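Local coordinates for succinylglutamate desuccinylase (PDB 2BCO), which probably hydrolyses N-succinylglutamate to succinate and glutamate with the help of one bound zinc ion, the last step of arginine breakdown by the AST pathway, at residues D183-A188 / L216-G221; G160-T165 / I258-S263; M70-S75 / D232-F237; A89-I94 / N243-A248; I95-S100 / E110-L115. One frame throughout, in Å; residues are numbered along the deposited sequence.

Contact 1 (D183-A188 / L216-G221); sequences DFLDSA and LTMELG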
# COMPACT_ATOMS: atom_id res chain seq x y z
N ASP A 183 -13.16 0.89 -9.00
CA ASP A 183 -13.48 2.21 -9.55
C ASP A 183 -12.45 3.22 -9.06
O ASP A 183 -12.08 4.14 -9.78
CB ASP A 183 -14.88 2.67 -9.11
CG ASP A 183 -15.99 2.06 -9.94
OD1 ASP A 183 -17.18 2.23 -9.55
OD2 ASP A 183 -15.69 1.42 -10.97
N PHE A 184 -12.00 3.04 -7.81
CA PHE A 184 -11.01 3.94 -7.22
C PHE A 184 -9.71 3.83 -7.99
O PHE A 184 -9.12 4.85 -8.33
CB PHE A 184 -10.75 3.59 -5.75
CG PHE A 184 -9.62 4.38 -5.13
CD1 PHE A 184 -9.72 5.77 -4.98
CD2 PHE A 184 -8.44 3.76 -4.74
CE1 PHE A 184 -8.66 6.52 -4.45
CE2 PHE A 184 -7.36 4.50 -4.21
CZ PHE A 184 -7.47 5.88 -4.07
N LEU A 185 -9.28 2.60 -8.25
CA LEU A 185 -8.05 2.36 -9.00
C LEU A 185 -8.10 3.09 -10.34
O LEU A 185 -7.15 3.77 -10.72
CB LEU A 185 -7.85 0.86 -9.29
CG LEU A 185 -7.17 -0.13 -8.32
CD1 LEU A 185 -5.85 0.42 -7.83
CD2 LEU A 185 -8.08 -0.42 -7.16
N ASP A 186 -9.21 2.92 -11.05
CA ASP A 186 -9.38 3.53 -12.36
C ASP A 186 -9.40 5.05 -12.28
O ASP A 186 -8.73 5.73 -13.06
CB ASP A 186 -10.67 3.00 -13.02
CG ASP A 186 -10.61 1.51 -13.31
OD1 ASP A 186 -11.65 0.91 -13.62
OD2 ASP A 186 -9.51 0.92 -13.22
N SER A 187 -10.14 5.59 -11.32
CA SER A 187 -10.20 7.04 -11.18
C SER A 187 -8.83 7.60 -10.81
O SER A 187 -8.49 8.71 -11.23
CB SER A 187 -11.22 7.43 -10.11
OG SER A 187 -12.53 7.13 -10.54
N ALA A 188 -8.06 6.84 -10.03
CA ALA A 188 -6.73 7.27 -9.60
C ALA A 188 -5.70 7.15 -10.70
O ALA A 188 -4.60 7.65 -10.58
CB ALA A 188 -6.27 6.46 -8.39
N LEU A 216 -5.32 -2.42 -0.28
CA LEU A 216 -4.34 -2.46 -1.34
C LEU A 216 -3.01 -1.97 -0.83
O LEU A 216 -2.94 -1.18 0.12
CB LEU A 216 -4.73 -1.55 -2.51
CG LEU A 216 -6.04 -1.68 -3.28
CD1 LEU A 216 -6.25 -0.38 -4.07
CD2 LEU A 216 -5.98 -2.89 -4.22
N THR A 217 -1.96 -2.42 -1.49
CA THR A 217 -0.62 -1.94 -1.22
C THR A 217 -0.43 -1.20 -2.54
O THR A 217 -0.49 -1.81 -3.60
CB THR A 217 0.38 -3.07 -1.10
OG1 THR A 217 0.06 -3.86 0.05
CG2 THR A 217 1.80 -2.51 -0.95
N MSE A 218 -0.23 0.11 -2.48
CA MSE A 218 -0.07 0.88 -3.70
C MSE A 218 1.36 1.38 -3.93
O MSE A 218 1.95 2.05 -3.08
CB MSE A 218 -1.06 2.06 -3.69
CG MSE A 218 -2.51 1.62 -3.54
SE MSE A 218 -3.80 3.06 -3.38
CE MSE A 218 -4.17 3.30 -5.26
N GLU A 219 1.92 1.04 -5.09
CA GLU A 219 3.28 1.46 -5.46
C GLU A 219 3.18 2.78 -6.24
O GLU A 219 2.90 2.78 -7.45
CB GLU A 219 3.94 0.40 -6.34
CG GLU A 219 3.94 -1.01 -5.76
CD GLU A 219 4.77 -1.16 -4.49
OE1 GLU A 219 5.86 -0.56 -4.40
OE2 GLU A 219 4.33 -1.89 -3.59
N LEU A 220 3.40 3.88 -5.54
CA LEU A 220 3.33 5.22 -6.11
C LEU A 220 4.70 5.79 -6.46
O LEU A 220 5.38 6.38 -5.62
CB LEU A 220 2.65 6.17 -5.12
CG LEU A 220 1.13 6.11 -4.94
CD1 LEU A 220 0.62 4.72 -5.20
CD2 LEU A 220 0.78 6.58 -3.54
N GLY A 221 5.10 5.63 -7.71
CA GLY A 221 6.38 6.16 -8.12
C GLY A 221 7.56 5.42 -7.54
O GLY A 221 7.46 4.26 -7.16
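Phe-184, on helix 183-188, overlaps the selenomethionine Met-218 of strand 216-220 at the end of its side chain. The selenium SE of Met-218 lies in the plane of the Phe-184 ring, at its edge, 5.3 Å from the centroid, which makes this a Met-aromatic contact. The methyl CE of Met-218 comes within 3.6 Å of CE2 of Phe-184, approaching the ring obliquely. A bend at the last torsion of Met-218 (chi3 90°) turns this methyl aside from the line of the chain, so that selenium and methyl both meet the same ring corner. CE of Met-218 also approaches CD1 of Leu-185, at 4.2 Å. Leu-185 in turn reaches out tip to tip with Leu-216, CD2 of the former lying 3.6 Å from CD1 of the latter. The helix runs almost along the strand, 11° between their directions, in the manner of an alpha/beta fold whose helices lie on a sheet. Their axes are 12.4 Å apart, a gap filled by the large apolar side chains of both elements. Alternation along the strand divides its residues: Leu-216 and Met-218 point to the helix, whereas Thr-217 and Glu-219 touch His-155, a zinc ligand on neighbouring strand 149-157. Glu-219 is the predicted active-site residue, so the helix packs behind the strand that carries it. Leu-152 and Leu-154 of strand 149-157, together with Leu-244 of helix 235-245, also line this buried apolar layer.

Contact 2 (G160-T165 / I258-S263); sequences GSKHYT and IKYRVS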
# COMPACT_ATOMS: atom_id res chain seq x y z
N GLY A 160 12.56 0.40 -11.48
CA GLY A 160 11.71 0.96 -12.52
C GLY A 160 10.65 -0.00 -13.04
O GLY A 160 10.66 -1.18 -12.71
N SER A 161 9.74 0.51 -13.86
CA SER A 161 8.69 -0.32 -14.43
C SER A 161 7.93 0.39 -15.54
O SER A 161 7.89 1.62 -15.59
CB SER A 161 7.70 -0.73 -13.33
OG SER A 161 6.66 -1.50 -13.87
N LYS A 162 7.33 -0.38 -16.44
CA LYS A 162 6.56 0.21 -17.52
C LYS A 162 5.26 0.73 -16.90
O LYS A 162 4.51 1.46 -17.53
CB LYS A 162 6.27 -0.82 -18.62
CG LYS A 162 5.64 -2.11 -18.14
CD LYS A 162 5.60 -3.15 -19.25
CE LYS A 162 5.00 -4.47 -18.77
NZ LYS A 162 5.15 -5.60 -19.73
N HIS A 163 5.02 0.34 -15.64
CA HIS A 163 3.84 0.78 -14.90
C HIS A 163 4.36 1.70 -13.79
O HIS A 163 4.80 1.21 -12.75
CB HIS A 163 3.10 -0.39 -14.27
CG HIS A 163 2.57 -1.39 -15.26
ND1 HIS A 163 1.92 -1.03 -16.42
CD2 HIS A 163 2.55 -2.75 -15.23
CE1 HIS A 163 1.53 -2.12 -17.06
NE2 HIS A 163 1.90 -3.17 -16.36
N TYR A 164 4.32 3.01 -14.02
CA TYR A 164 4.81 3.96 -13.02
C TYR A 164 4.07 3.77 -11.69
O TYR A 164 4.66 3.89 -10.62
CB TYR A 164 4.63 5.40 -13.52
CG TYR A 164 5.10 6.44 -12.52
CD1 TYR A 164 6.45 6.65 -12.28
CD2 TYR A 164 4.18 7.20 -11.82
CE1 TYR A 164 6.88 7.62 -11.35
CE2 TYR A 164 4.59 8.16 -10.89
CZ TYR A 164 5.95 8.37 -10.67
OH TYR A 164 6.35 9.33 -9.77
N THR A 165 2.77 3.48 -11.79
CA THR A 165 1.93 3.20 -10.62
C THR A 165 1.25 1.85 -10.82
O THR A 165 0.92 1.48 -11.95
CB THR A 165 0.80 4.25 -10.41
OG1 THR A 165 -0.04 4.29 -11.57
CG2 THR A 165 1.37 5.62 -10.12
N ILE A 258 -4.89 -2.23 -15.91
CA ILE A 258 -4.59 -3.58 -16.36
C ILE A 258 -4.69 -4.52 -15.15
O ILE A 258 -4.23 -4.19 -14.06
CB ILE A 258 -3.18 -3.65 -16.97
CG1 ILE A 258 -3.12 -2.71 -18.19
CG2 ILE A 258 -2.84 -5.08 -17.39
CD1 ILE A 258 -1.71 -2.44 -18.67
N LYS A 259 -5.32 -5.68 -15.35
CA LYS A 259 -5.49 -6.65 -14.27
C LYS A 259 -4.51 -7.80 -14.50
O LYS A 259 -4.46 -8.38 -15.59
CB LYS A 259 -6.92 -7.20 -14.25
CG LYS A 259 -8.05 -6.15 -14.35
CD LYS A 259 -8.09 -5.21 -13.15
CE LYS A 259 -9.32 -4.30 -13.19
NZ LYS A 259 -9.38 -3.45 -14.42
N TYR A 260 -3.73 -8.13 -13.47
CA TYR A 260 -2.76 -9.21 -13.56
C TYR A 260 -3.11 -10.30 -12.55
O TYR A 260 -3.80 -10.04 -11.57
CB TYR A 260 -1.35 -8.70 -13.24
CG TYR A 260 -0.70 -7.87 -14.33
CD1 TYR A 260 -0.08 -8.48 -15.43
CD2 TYR A 260 -0.70 -6.48 -14.27
CE1 TYR A 260 0.52 -7.72 -16.44
CE2 TYR A 260 -0.10 -5.71 -15.27
CZ TYR A 260 0.51 -6.34 -16.35
OH TYR A 260 1.10 -5.57 -17.33
N ARG A 261 -2.64 -11.51 -12.80
CA ARG A 261 -2.85 -12.63 -11.89
C ARG A 261 -1.48 -13.28 -11.77
O ARG A 261 -0.61 -13.06 -12.62
CB ARG A 261 -3.86 -13.64 -12.45
CG ARG A 261 -3.38 -14.51 -13.61
CD ARG A 261 -4.44 -15.56 -13.99
NE ARG A 261 -4.11 -16.29 -15.21
CZ ARG A 261 -3.19 -17.24 -15.31
NH1 ARG A 261 -2.47 -17.59 -14.25
NH2 ARG A 261 -2.97 -17.83 -16.48
N VAL A 262 -1.27 -14.08 -10.74
CA VAL A 262 0.02 -14.73 -10.57
C VAL A 262 0.14 -16.02 -11.40
O VAL A 262 -0.49 -17.03 -11.09
CB VAL A 262 0.27 -15.05 -9.09
CG1 VAL A 262 1.61 -15.77 -8.92
CG2 VAL A 262 0.25 -13.75 -8.28
N SER A 263 0.95 -15.97 -12.45
CA SER A 263 1.17 -17.15 -13.30
C SER A 263 1.77 -18.22 -12.42
O SER A 263 1.24 -19.33 -12.33
CB SER A 263 2.13 -16.82 -14.44
OG SER A 263 1.62 -15.78 -15.25
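A hydrogen bond between two aromatic side chains, His-163 and Tyr-260, ties the loop ahead of strand 165-169 to strand 258-267. NE2 of His-163 and OH of Tyr-260 are 2.7 Å apart, and either could be the donor. The bond is nearly straight (164°), and the hydroxyl lies in the plane of the imidazole, at its edge. CG of His-163 lies anti to the carbonyl carbon (chi1 -61°), which carries the ring toward Tyr-260. The two rings come from opposite directions and meet rim to rim, their planes 59° apart. A histidine and a tyrosine suit this partly buried seam because each offers a polar tip while its ring packs on apolar neighbours. The side chains of Ile-258 and His-163 cross at about a right angle, with CD1 of Ile-258 3.6 Å from CE1 of His-163. The histidine-tyrosine bond links the catalytic-domain family region to the barrel-sandwich hybrid region of this AspA/AstE protein. Within the loop, an ST turn shapes the approach to the histidine: OG of Ser-161 accepts from N of His-163 at 3.0 Å. Over one face of the imidazole sits CG of Lys-162, while Phe-284 meets the same ring edge-to-face.

Contact 3 (M70-S75 / D232-F237); sequences MELVDS and DRLTAF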
# COMPACT_ATOMS: atom_id res chain seq x y z
N MSE A 70 3.99 10.24 1.73
CA MSE A 70 4.03 10.95 3.00
C MSE A 70 3.77 12.43 2.73
O MSE A 70 3.05 13.08 3.48
CB MSE A 70 5.40 10.77 3.67
CG MSE A 70 5.84 9.31 3.81
SE MSE A 70 7.51 9.06 4.77
CE MSE A 70 8.33 10.78 4.43
N GLU A 71 4.36 12.94 1.65
CA GLU A 71 4.18 14.34 1.27
C GLU A 71 2.72 14.59 0.89
O GLU A 71 2.14 15.61 1.27
CB GLU A 71 5.08 14.73 0.08
CG GLU A 71 6.58 14.62 0.34
CD GLU A 71 7.39 15.61 -0.52
OE1 GLU A 71 8.28 15.17 -1.30
OE2 GLU A 71 7.12 16.83 -0.42
N LEU A 72 2.13 13.65 0.14
CA LEU A 72 0.72 13.79 -0.27
C LEU A 72 -0.18 13.79 0.95
O LEU A 72 -1.11 14.59 1.05
CB LEU A 72 0.30 12.65 -1.21
CG LEU A 72 1.03 12.58 -2.56
CD1 LEU A 72 0.38 11.51 -3.43
CD2 LEU A 72 0.98 13.96 -3.25
N VAL A 73 0.09 12.87 1.88
CA VAL A 73 -0.69 12.79 3.10
C VAL A 73 -0.52 14.09 3.88
O VAL A 73 -1.48 14.64 4.41
CB VAL A 73 -0.23 11.59 3.99
CG1 VAL A 73 -0.87 11.69 5.38
CG2 VAL A 73 -0.63 10.27 3.33
N ASP A 74 0.70 14.59 3.93
CA ASP A 74 0.97 15.83 4.66
C ASP A 74 0.17 17.02 4.14
O ASP A 74 -0.28 17.86 4.92
CB ASP A 74 2.46 16.15 4.61
CG ASP A 74 2.81 17.36 5.45
OD1 ASP A 74 2.67 17.28 6.68
OD2 ASP A 74 3.21 18.38 4.86
N SER A 75 0.01 17.11 2.82
CA SER A 75 -0.75 18.20 2.20
C SER A 75 -2.26 18.01 2.40
O SER A 75 -3.01 18.99 2.48
CB SER A 75 -0.44 18.29 0.71
OG SER A 75 0.95 18.51 0.51
N ASP A 232 4.15 15.61 -9.44
CA ASP A 232 3.16 15.85 -10.49
C ASP A 232 2.68 14.55 -11.11
O ASP A 232 1.53 14.45 -11.52
CB ASP A 232 3.75 16.78 -11.56
CG ASP A 232 4.00 18.17 -11.03
OD1 ASP A 232 3.00 18.84 -10.67
OD2 ASP A 232 5.18 18.60 -10.94
N ARG A 233 3.55 13.55 -11.15
CA ARG A 233 3.18 12.25 -11.70
C ARG A 233 2.19 11.53 -10.79
O ARG A 233 1.68 10.48 -11.14
CB ARG A 233 4.43 11.38 -11.90
CG ARG A 233 5.53 12.05 -12.72
CD ARG A 233 6.62 11.06 -13.13
NE ARG A 233 6.12 10.09 -14.10
CZ ARG A 233 6.88 9.18 -14.70
NH1 ARG A 233 8.19 9.11 -14.45
NH2 ARG A 233 6.33 8.33 -15.56
N LEU A 234 1.91 12.10 -9.62
CA LEU A 234 0.97 11.47 -8.69
C LEU A 234 -0.30 12.30 -8.55
O LEU A 234 -1.14 12.01 -7.70
CB LEU A 234 1.61 11.29 -7.31
CG LEU A 234 2.79 10.32 -7.24
CD1 LEU A 234 3.36 10.33 -5.83
CD2 LEU A 234 2.33 8.92 -7.63
N THR A 235 -0.43 13.32 -9.38
CA THR A 235 -1.60 14.19 -9.34
C THR A 235 -2.94 13.45 -9.49
O THR A 235 -3.87 13.70 -8.73
CB THR A 235 -1.49 15.28 -10.43
OG1 THR A 235 -0.31 16.06 -10.19
CG2 THR A 235 -2.72 16.20 -10.41
N ALA A 236 -3.03 12.55 -10.46
CA ALA A 236 -4.28 11.81 -10.67
C ALA A 236 -4.63 10.98 -9.44
O ALA A 236 -5.78 10.93 -9.01
CB ALA A 236 -4.15 10.92 -11.91
N PHE A 237 -3.64 10.31 -8.87
CA PHE A 237 -3.90 9.52 -7.69
C PHE A 237 -4.38 10.39 -6.53
O PHE A 237 -5.36 10.07 -5.85
CB PHE A 237 -2.64 8.76 -7.25
CG PHE A 237 -2.72 8.26 -5.84
CD1 PHE A 237 -3.39 7.09 -5.54
CD2 PHE A 237 -2.17 9.00 -4.79
CE1 PHE A 237 -3.52 6.65 -4.22
CE2 PHE A 237 -2.29 8.58 -3.47
CZ PHE A 237 -2.96 7.40 -3.19
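Along helix 70-75 one residue, Leu-72, makes the contact, meeting Leu-234 and Phe-237 of the segment 232-237. Ahead of it in sequence, the selenomethionine Met-70 turns to Cys-60 of strand 55-60, and Glu-71 uses OE1 to accept from the backbone of Gly-227 and the side-chain amide of Asn-229. Leu-72 then reaches across with a single methyl. Its CD1 lies 3.8 Å from CD2 of Phe-237, close to the plane of that ring and at its edge. The same CD1 of Leu-72 is 4.0 Å from CD1 of Leu-234, so one methyl touches both the phenyl edge and the leucine. The ring of Phe-237 gets there because its CG stands anti to the backbone N (chi1 163°). A branched, flexible leucine suits such a narrow bridge between helix 68-81 and the start of the other. Farther on, Val-73 turns to the sheet, and Asp-74 accepts from Ser-9 and Leu-11.

On the other side, Leu-234 holds the N-cap position of the helix. Two residues earlier, O of Asp-232 takes two bonds from the same face of its plane: one from OG1 of Thr-235 at 2.8 Å, the other from N of Thr-235 at 3.1 Å. The start of helix 235-245 thus abuts helix 68-81, with Leu-234 and Phe-237 also resting on Leu-220 of strand 214-220 and Val-73 on strand 55-60.

Contact 4 (A89-I94 / N243-A248); sequences ARCLFI and NLIAEA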
# COMPACT_ATOMS: atom_id res chain seq x y z
N ALA A 89 -15.45 11.08 4.98
CA ALA A 89 -15.18 9.73 5.45
C ALA A 89 -14.32 9.78 6.70
O ALA A 89 -13.52 10.70 6.87
CB ALA A 89 -14.49 8.93 4.36
N ARG A 90 -14.48 8.80 7.57
CA ARG A 90 -13.68 8.71 8.78
C ARG A 90 -12.35 8.14 8.32
O ARG A 90 -12.32 7.14 7.60
CB ARG A 90 -14.36 7.79 9.79
CG ARG A 90 -13.58 7.55 11.07
CD ARG A 90 -14.49 7.05 12.18
NE ARG A 90 -13.74 6.57 13.34
CZ ARG A 90 -13.41 5.30 13.53
NH1 ARG A 90 -13.75 4.38 12.64
NH2 ARG A 90 -12.74 4.95 14.62
N CYS A 91 -11.24 8.78 8.70
CA CYS A 91 -9.92 8.32 8.27
C CYS A 91 -8.93 8.17 9.41
O CYS A 91 -9.05 8.80 10.46
CB CYS A 91 -9.32 9.31 7.26
SG CYS A 91 -10.36 9.76 5.85
N LEU A 92 -7.93 7.33 9.19
CA LEU A 92 -6.87 7.11 10.16
C LEU A 92 -5.58 7.24 9.36
O LEU A 92 -5.23 6.32 8.61
CB LEU A 92 -6.96 5.72 10.79
CG LEU A 92 -5.88 5.48 11.86
CD1 LEU A 92 -6.14 6.40 13.03
CD2 LEU A 92 -5.87 4.03 12.31
N PHE A 93 -4.89 8.38 9.51
CA PHE A 93 -3.64 8.62 8.80
C PHE A 93 -2.48 8.11 9.61
O PHE A 93 -2.33 8.42 10.80
CB PHE A 93 -3.45 10.11 8.49
CG PHE A 93 -4.43 10.67 7.49
CD1 PHE A 93 -5.67 11.15 7.90
CD2 PHE A 93 -4.13 10.68 6.13
CE1 PHE A 93 -6.60 11.64 6.97
CE2 PHE A 93 -5.05 11.17 5.19
CZ PHE A 93 -6.29 11.65 5.61
N ILE A 94 -1.62 7.35 8.95
CA ILE A 94 -0.50 6.78 9.65
C ILE A 94 0.82 7.01 8.94
O ILE A 94 0.93 6.83 7.72
CB ILE A 94 -0.70 5.25 9.85
CG1 ILE A 94 -1.96 4.99 10.68
CG2 ILE A 94 0.52 4.64 10.53
CD1 ILE A 94 -2.26 3.50 10.85
N ASN A 243 -10.99 12.88 -3.55
CA ASN A 243 -12.40 12.67 -3.85
C ASN A 243 -12.97 11.56 -2.98
O ASN A 243 -14.14 11.59 -2.62
CB ASN A 243 -12.60 12.29 -5.33
CG ASN A 243 -12.35 13.47 -6.27
OD1 ASN A 243 -12.45 14.63 -5.88
ND2 ASN A 243 -12.05 13.16 -7.53
N LEU A 244 -12.13 10.58 -2.63
CA LEU A 244 -12.57 9.46 -1.82
C LEU A 244 -12.86 9.88 -0.38
O LEU A 244 -13.88 9.48 0.20
CB LEU A 244 -11.52 8.35 -1.84
CG LEU A 244 -11.81 7.05 -1.07
CD1 LEU A 244 -13.04 6.37 -1.67
CD2 LEU A 244 -10.59 6.12 -1.14
N ILE A 245 -11.96 10.66 0.21
CA ILE A 245 -12.19 11.10 1.58
C ILE A 245 -13.35 12.11 1.62
O ILE A 245 -14.00 12.27 2.65
CB ILE A 245 -10.89 11.72 2.20
CG1 ILE A 245 -10.77 13.19 1.83
CG2 ILE A 245 -9.65 10.98 1.69
CD1 ILE A 245 -11.24 14.11 2.93
N ALA A 246 -13.64 12.75 0.50
CA ALA A 246 -14.73 13.72 0.43
C ALA A 246 -16.02 13.16 -0.18
O ALA A 246 -17.01 13.87 -0.30
CB ALA A 246 -14.30 14.96 -0.35
N GLU A 247 -16.00 11.89 -0.57
CA GLU A 247 -17.16 11.25 -1.18
C GLU A 247 -17.71 12.09 -2.33
O GLU A 247 -18.90 12.41 -2.36
CB GLU A 247 -18.27 11.04 -0.14
CG GLU A 247 -18.09 9.82 0.74
CD GLU A 247 -18.12 8.52 -0.04
OE1 GLU A 247 -17.18 8.27 -0.83
OE2 GLU A 247 -19.09 7.76 0.13
N ALA A 248 -16.85 12.43 -3.28
CA ALA A 248 -17.27 13.25 -4.42
C ALA A 248 -16.79 12.73 -5.77
O ALA A 248 -16.05 11.74 -5.85
CB ALA A 248 -16.78 14.68 -4.22
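The Schellman motif that ends helix 235-245 sits against the start of strand 90-95, where Ile-245 meets Ala-89. The backbone hydrogen bond between them runs from N of Ala-89 to O of Ile-245, 3.0 Å long. It is bent, with an angle of 136° at the hydrogen, and the donor is tilted 22° from the carbonyl plane. Carbonyls in a helix's last turn lack the usual donors four residues on, so one of them can serve a neighbouring strand. A small residue suits this close approach: the CB of Ala-89 lies 3.8 Å from the same O of Ile-245. Two residues along, SG of Cys-91 packs on CB of Ile-245 at 4.2 Å, a compact, weakly polar group against a branched aliphatic one. The sulfur is carried there by a first torsion that sets it anti to the carbonyl carbon of Cys-91 (chi1 -51°). Gln-85 also touches the Ile-245 side chain.

Arg-90, alternating with these two, points away and forms a salt bridge with Glu-43 on strand 41-45. On the helix side, N of Ala-248 returns to O of Asn-243 at 2.9 Å, whereas the bond from N of Glu-247 to O of Leu-244 is weak. The carboxylate of Glu-247 bridges to Lys-54. A positive-phi residue, here Glu-247, with bonds back into the final turn is the hallmark of the Schellman motif, here closing a helix that lies on the sheet of an alpha/beta domain.

Contact 5 (I95-S100 / E110-L115); sequences IAHPES and ENLNRL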
# COMPACT_ATOMS: atom_id res chain seq x y z
N ILE A 95 1.81 7.45 9.70
CA ILE A 95 3.16 7.60 9.18
C ILE A 95 3.84 6.56 10.06
O ILE A 95 4.20 6.84 11.20
CB ILE A 95 3.77 8.99 9.47
CG1 ILE A 95 3.07 10.07 8.66
CG2 ILE A 95 5.26 8.97 9.12
CD1 ILE A 95 3.51 11.46 9.01
N ALA A 96 3.97 5.35 9.55
CA ALA A 96 4.59 4.28 10.31
C ALA A 96 6.09 4.41 10.20
O ALA A 96 6.61 4.82 9.17
CB ALA A 96 4.14 2.93 9.76
N HIS A 97 6.81 4.09 11.26
CA HIS A 97 8.27 4.12 11.21
C HIS A 97 9.03 5.41 10.89
O HIS A 97 9.91 5.42 10.03
CB HIS A 97 8.74 3.05 10.24
CG HIS A 97 9.91 2.27 10.73
ND1 HIS A 97 10.61 2.63 11.87
CD2 HIS A 97 10.49 1.14 10.27
CE1 HIS A 97 11.56 1.75 12.09
NE2 HIS A 97 11.51 0.83 11.13
N PRO A 98 8.72 6.51 11.58
CA PRO A 98 9.44 7.75 11.29
C PRO A 98 10.95 7.67 11.53
O PRO A 98 11.73 8.41 10.93
CB PRO A 98 8.75 8.77 12.19
CG PRO A 98 8.29 7.94 13.35
CD PRO A 98 7.75 6.71 12.67
N GLU A 99 11.38 6.77 12.40
CA GLU A 99 12.80 6.66 12.67
C GLU A 99 13.56 6.22 11.43
O GLU A 99 14.67 6.67 11.18
CB GLU A 99 13.06 5.68 13.82
CG GLU A 99 14.52 5.58 14.21
CD GLU A 99 14.75 4.73 15.46
OE1 GLU A 99 15.92 4.54 15.84
OE2 GLU A 99 13.75 4.26 16.05
N SER A 100 12.94 5.35 10.62
CA SER A 100 13.58 4.87 9.41
C SER A 100 13.55 5.93 8.30
O SER A 100 14.39 5.92 7.40
CB SER A 100 12.90 3.58 8.94
OG SER A 100 13.65 2.98 7.89
N GLU A 110 14.56 -4.92 10.37
CA GLU A 110 13.90 -5.85 9.46
C GLU A 110 12.74 -5.20 8.69
O GLU A 110 12.12 -4.26 9.19
CB GLU A 110 13.39 -7.05 10.25
CG GLU A 110 13.43 -8.36 9.49
CD GLU A 110 12.63 -9.45 10.18
OE1 GLU A 110 12.69 -9.51 11.42
OE2 GLU A 110 11.96 -10.23 9.48
N ASN A 111 12.46 -5.69 7.49
CA ASN A 111 11.38 -5.17 6.64
C ASN A 111 10.07 -5.21 7.43
O ASN A 111 9.54 -6.28 7.71
CB ASN A 111 11.24 -6.04 5.39
CG ASN A 111 10.22 -5.50 4.38
OD1 ASN A 111 9.38 -4.66 4.70
ND2 ASN A 111 10.29 -6.00 3.17
N LEU A 112 9.54 -4.04 7.76
CA LEU A 112 8.31 -3.96 8.53
C LEU A 112 7.13 -4.68 7.85
O LEU A 112 6.26 -5.25 8.51
CB LEU A 112 7.95 -2.49 8.77
CG LEU A 112 7.14 -2.07 9.99
CD1 LEU A 112 6.69 -0.62 9.83
CD2 LEU A 112 5.93 -2.95 10.17
N ASN A 113 7.11 -4.68 6.52
CA ASN A 113 6.00 -5.28 5.80
C ASN A 113 6.05 -6.79 5.59
O ASN A 113 5.42 -7.31 4.67
CB ASN A 113 5.80 -4.55 4.48
CG ASN A 113 4.34 -4.35 4.15
OD1 ASN A 113 3.51 -4.20 5.05
ND2 ASN A 113 4.02 -4.34 2.87
N ARG A 114 6.77 -7.49 6.46
CA ARG A 114 6.87 -8.94 6.42
C ARG A 114 6.54 -9.48 7.81
O ARG A 114 6.57 -10.68 8.06
CB ARG A 114 8.29 -9.37 6.04
CG ARG A 114 8.51 -9.50 4.55
CD ARG A 114 10.00 -9.60 4.20
NE ARG A 114 10.23 -9.54 2.76
CZ ARG A 114 11.40 -9.26 2.19
NH1 ARG A 114 12.46 -9.01 2.94
NH2 ARG A 114 11.50 -9.22 0.87
N LEU A 115 6.18 -8.57 8.71
CA LEU A 115 5.92 -8.92 10.10
C LEU A 115 4.48 -8.97 10.58
O LEU A 115 4.24 -8.98 11.78
CB LEU A 115 6.69 -7.95 11.00
CG LEU A 115 8.18 -7.82 10.64
CD1 LEU A 115 8.84 -6.80 11.55
CD2 LEU A 115 8.84 -9.18 10.79
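Apolar contact comes first here: Leu-112 presents one methyl to Ala-96 and His-97. CD1 of Leu-112 is 4.4 Å from CB of Ala-96, and the same CD1 stands 4.2 Å from CD2 of His-97, approaching the imidazole obliquely. Both are loose van der Waals meetings. Leucine suits the place because it also packs on Ile-129 and Ala-130 of helix 125-141, and alanine leaves room for it. The side chain of Leu-112 is about 9 Å from the zinc ion. The other packing is local: CB of Ser-100 lies 3.6 Å above the centre of the His-97 ring, on one face.

Polar interactions reach the two segments through outside residues and local turns. His-97 takes the N-cap position of helix 98-102, and its NE2 pairs with Glu-126, whose other carboxylate oxygen accepts from N of Glu-110; one carboxylate therefore anchors both segments. In 110-115 an Asx turn sets the backbone, OD1 of Asn-111 accepting from N of Asn-113 at 2.9 Å. That donor stands above the carbonyl plane, 41° out of it. The same OD1 accepts from NE2 of His-63, a zinc ligand, so Asn-111 is a second-shell residue that probably helps to orient the imidazole toward the metal. ND2 of Asn-111 lies 3.4 Å above the plane of the Arg-114 guanidinium, offset toward the rim. Asn-113 bonds through OD1 to the backbone of Phe-203.

Overall arrangement
Contacts 1, 3, 4 and 5 are largely buried and fall within the catalytic-domain region; contact 2, partly exposed, joins that region to the hybrid region. Helix 235-245 serves contacts 3 and 4 at its two ends, and Phe-237 in contact 3 touches Met-218 of contact 1, while Leu-244 in contact 4 touches Phe-184. Val-73 on Phe-93 joins contacts 3 and 4 directly. Chemistry follows place: contacts 1 and 3 are purely apolar across their segments, contact 4 adds a backbone bond at a helix end, and contact 2 relies on a histidine-tyrosine hydrogen bond. Contact 5, apolar across its segments, lies beside the zinc ligands, as contact 1 does from the sheet.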